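Local coordinates for protein flavin prenyltransferase PAD1, mitochondrial (Aspergillus niger, PDB 6QLG) that probably transfers a dimethylallyl group from dimethylallyl phosphate to the N5 and C6 atoms of FMN, making the prenylated flavin cofactor used by ferulic acid decarboxylase, at residues 137-140 against 141-145. Sequence-based numbering, arbitrary orientation. Where two conformers were deposited one is given.
Sequences FCDD and LISRT. With FMN (flavin mononucleotide), chain T.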
loop_
_atom_site.group_PDB
_atom_site.type_symbol
_atom_site.label_atom_id
_atom_site.label_comp_id
_atom_site.label_asym_id
_atom_site.label_seq_id
_atom_site.Cartn_x
_atom_site.Cartn_y
_atom_site.Cartn_z
ATOM N N PHE B 137 -9.971 -6.870 18.884
ATOM C CA PHE B 137 -9.879 -7.008 20.337
ATOM C C PHE B 137 -11.291 -7.220 20.877
ATOM O O PHE B 137 -11.972 -6.295 21.325
ATOM C CB PHE B 137 -9.210 -5.779 20.946
ATOM C CG PHE B 137 -8.924 -5.906 22.416
ATOM C CD1 PHE B 137 -7.975 -6.805 22.877
ATOM C CD2 PHE B 137 -9.599 -5.122 23.336
ATOM C CE1 PHE B 137 -7.708 -6.922 24.229
ATOM C CE2 PHE B 137 -9.339 -5.234 24.691
ATOM C CZ PHE B 137 -8.391 -6.135 25.137
ATOM N N CYS B 138 -11.736 -8.475 20.831
ATOM C CA CYS B 138 -13.111 -8.832 21.173
ATOM C C CYS B 138 -13.174 -9.349 22.610
ATOM O O CYS B 138 -13.335 -10.541 22.874
ATOM C CB CYS B 138 -13.647 -9.861 20.181
ATOM S SG CYS B 138 -12.510 -11.230 19.816
ATOM N N ASP B 139 -13.059 -8.413 23.550
ATOM C CA ASP B 139 -12.982 -8.742 24.968
ATOM C C ASP B 139 -14.293 -8.529 25.725
ATOM O O ASP B 139 -14.308 -8.663 26.952
ATOM C CB ASP B 139 -11.843 -7.956 25.631
ATOM C CG ASP B 139 -12.261 -6.575 26.097
ATOM O OD1 ASP B 139 -13.064 -5.912 25.404
ATOM O OD2 ASP B 139 -11.771 -6.146 27.165
ATOM N N ASP B 140 -15.389 -8.203 25.037
ATOM C CA ASP B 140 -16.713 -8.248 25.648
ATOM C C ASP B 140 -17.684 -8.886 24.664
ATOM O O ASP B 140 -17.333 -9.188 23.520
ATOM C CB ASP B 140 -17.197 -6.860 26.116
ATOM C CG ASP B 140 -17.386 -5.863 24.976
ATOM O OD1 ASP B 140 -18.053 -6.179 23.970
ATOM O OD2 ASP B 140 -16.874 -4.733 25.107
ATOM N N LEU B 141 -18.922 -9.094 25.121
ATOM C CA LEU B 141 -19.871 -9.864 24.322
ATOM C C LEU B 141 -20.286 -9.128 23.055
ATOM O O LEU B 141 -20.560 -9.769 22.035
ATOM C CB LEU B 141 -21.106 -10.216 25.150
ATOM C CG LEU B 141 -22.070 -11.163 24.432
ATOM C CD1 LEU B 141 -21.332 -12.421 23.995
ATOM C CD2 LEU B 141 -23.250 -11.510 25.317
ATOM N N ILE B 142 -20.343 -7.796 23.092
ATOM C CA ILE B 142 -20.717 -7.040 21.899
ATOM C C ILE B 142 -19.662 -7.206 20.811
ATOM O O ILE B 142 -19.977 -7.540 19.663
ATOM C CB ILE B 142 -20.946 -5.559 22.248
ATOM C CG1 ILE B 142 -22.255 -5.392 23.021
ATOM C CG2 ILE B 142 -20.960 -4.706 20.986
ATOM C CD1 ILE B 142 -22.525 -3.979 23.480
ATOM N N SER B 143 -18.391 -6.993 21.157
ATOM C CA SER B 143 -17.340 -7.060 20.145
ATOM C C SER B 143 -17.095 -8.494 19.689
ATOM O O SER B 143 -16.824 -8.736 18.508
ATOM C CB SER B 143 -16.054 -6.423 20.677
ATOM O OG SER B 143 -15.737 -6.895 21.973
ATOM N N ARG B 144 -17.203 -9.463 20.604
ATOM C CA ARG B 144 -17.027 -10.861 20.215
ATOM C C ARG B 144 -18.129 -11.316 19.270
ATOM O O ARG B 144 -17.855 -11.982 18.264
ATOM C CB ARG B 144 -16.980 -11.757 21.452
ATOM C CG ARG B 144 -16.920 -13.254 21.147
ATOM C CD ARG B 144 -15.708 -13.619 20.294
ATOM N NE ARG B 144 -15.658 -15.048 19.995
ATOM C CZ ARG B 144 -14.873 -15.596 19.070
ATOM N NH1 ARG B 144 -14.066 -14.837 18.341
ATOM N NH2 ARG B 144 -14.896 -16.907 18.870
ATOM N N THR B 145 -19.383 -10.970 19.572
ATOM C CA THR B 145 -20.480 -11.378 18.701
ATOM C C THR B 145 -20.352 -10.740 17.323
ATOM O O THR B 145 -20.595 -11.396 16.303
ATOM C CB THR B 145 -21.823 -11.029 19.344
ATOM O OG1 THR B 145 -21.891 -11.612 20.652
ATOM C CG2 THR B 145 -22.970 -11.572 18.505
HETATM N N1 FMN T . -12.482 -17.263 21.062
HETATM C C2 FMN T . -11.679 -17.562 19.981
HETATM O O2 FMN T . -11.152 -16.650 19.350
HETATM N N3 FMN T . -11.474 -18.879 19.615
HETATM C C4 FMN T . -12.070 -19.902 20.332
HETATM O O4 FMN T . -11.894 -21.084 20.016
HETATM C C4A FMN T . -12.878 -19.600 21.422
HETATM N N5 FMN T . -13.465 -20.624 22.131
HETATM C C5A FMN T . -14.268 -20.332 23.216
HETATM C C6 FMN T . -14.865 -21.365 23.937
HETATM C C7 FMN T . -15.671 -21.063 25.027
HETATM C C7M FMN T . -16.317 -22.164 25.809
HETATM C C8 FMN T . -15.882 -19.738 25.399
HETATM C C8M FMN T . -16.757 -19.431 26.581
HETATM C C9 FMN T . -15.286 -18.710 24.678
HETATM C C9A FMN T . -14.478 -19.003 23.587
HETATM N N10 FMN T . -13.880 -17.977 22.871
HETATM C C10 FMN T . -13.083 -18.275 21.786
HETATM C "C1'" FMN T . -14.101 -16.538 23.245
HETATM C "C2'" FMN T . -12.968 -15.982 24.096
HETATM O "O2'" FMN T . -12.935 -16.667 25.326
HETATM C "C3'" FMN T . -13.212 -14.501 24.356
HETATM O "O3'" FMN T . -12.939 -13.743 23.197
HETATM C "C4'" FMN T . -12.331 -13.987 25.488
HETATM O "O4'" FMN T . -12.520 -12.597 25.624
HETATM C "C5'" FMN T . -10.846 -14.218 25.220
HETATM O "O5'" FMN T . -10.123 -13.691 26.313
HETATM P P FMN T . -8.589 -14.087 26.612
HETATM O O1P FMN T . -7.963 -13.019 27.482
HETATM O O2P FMN T . -8.568 -15.421 27.319
HETATM O O3P FMN T . -7.821 -14.170 25.310
#
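Asp140 and Ser143 meet where the loop after helix 127-135 turns into helix 141-151. Ser143 N donates a nearly straight bond of 2.9 Å to Asp140 OD1, with an angle of 168° at the hydrogen. The carboxylate is folded back over the first turn because CG of Asp140 lies between its own backbone N and carbonyl carbon (chi1 64°). Ser143 also donates from OG to Asp140 O at 3.2 Å, coming from above the carbonyl plane. The same oxygen takes a second donor, Arg144 N, at 2.9 Å, and this is the first main-chain bond of the helix. Asp140 is thus the N-cap, its side chain closing the helix start, and its negative charge would suit the positive end of the helix dipole; OD2 also makes a long, weak ion pair with Lys128 of the same chain.

Upstream, Cys138 doubles back against the same turn: its CB packs on Arg144 CA at 3.5 Å. This fold of the loop lines one wall of the flavin pocket, which is completed by a neighbouring subunit whose Ser75, Ser126 and Thr129 also bind the FMN. Cys138 O accepts a weak bond from the ribityl hydroxyl O3' of FMN. Arg144 extends from the helix with CG anti to its backbone N, bends at chi2, and lays its guanidinium flat over the N1-C2 edge of the isoalloxazine, the two planes nearly parallel, with Arg144 NH2 3.3 Å above FMN N1. A salt bridge from Arg144 NH2 to Glu162 of that neighbouring subunit anchors the group, while Asp147 of the same chain and the bound dimethylallyl diphosphate make longer, weak ion pairs with it.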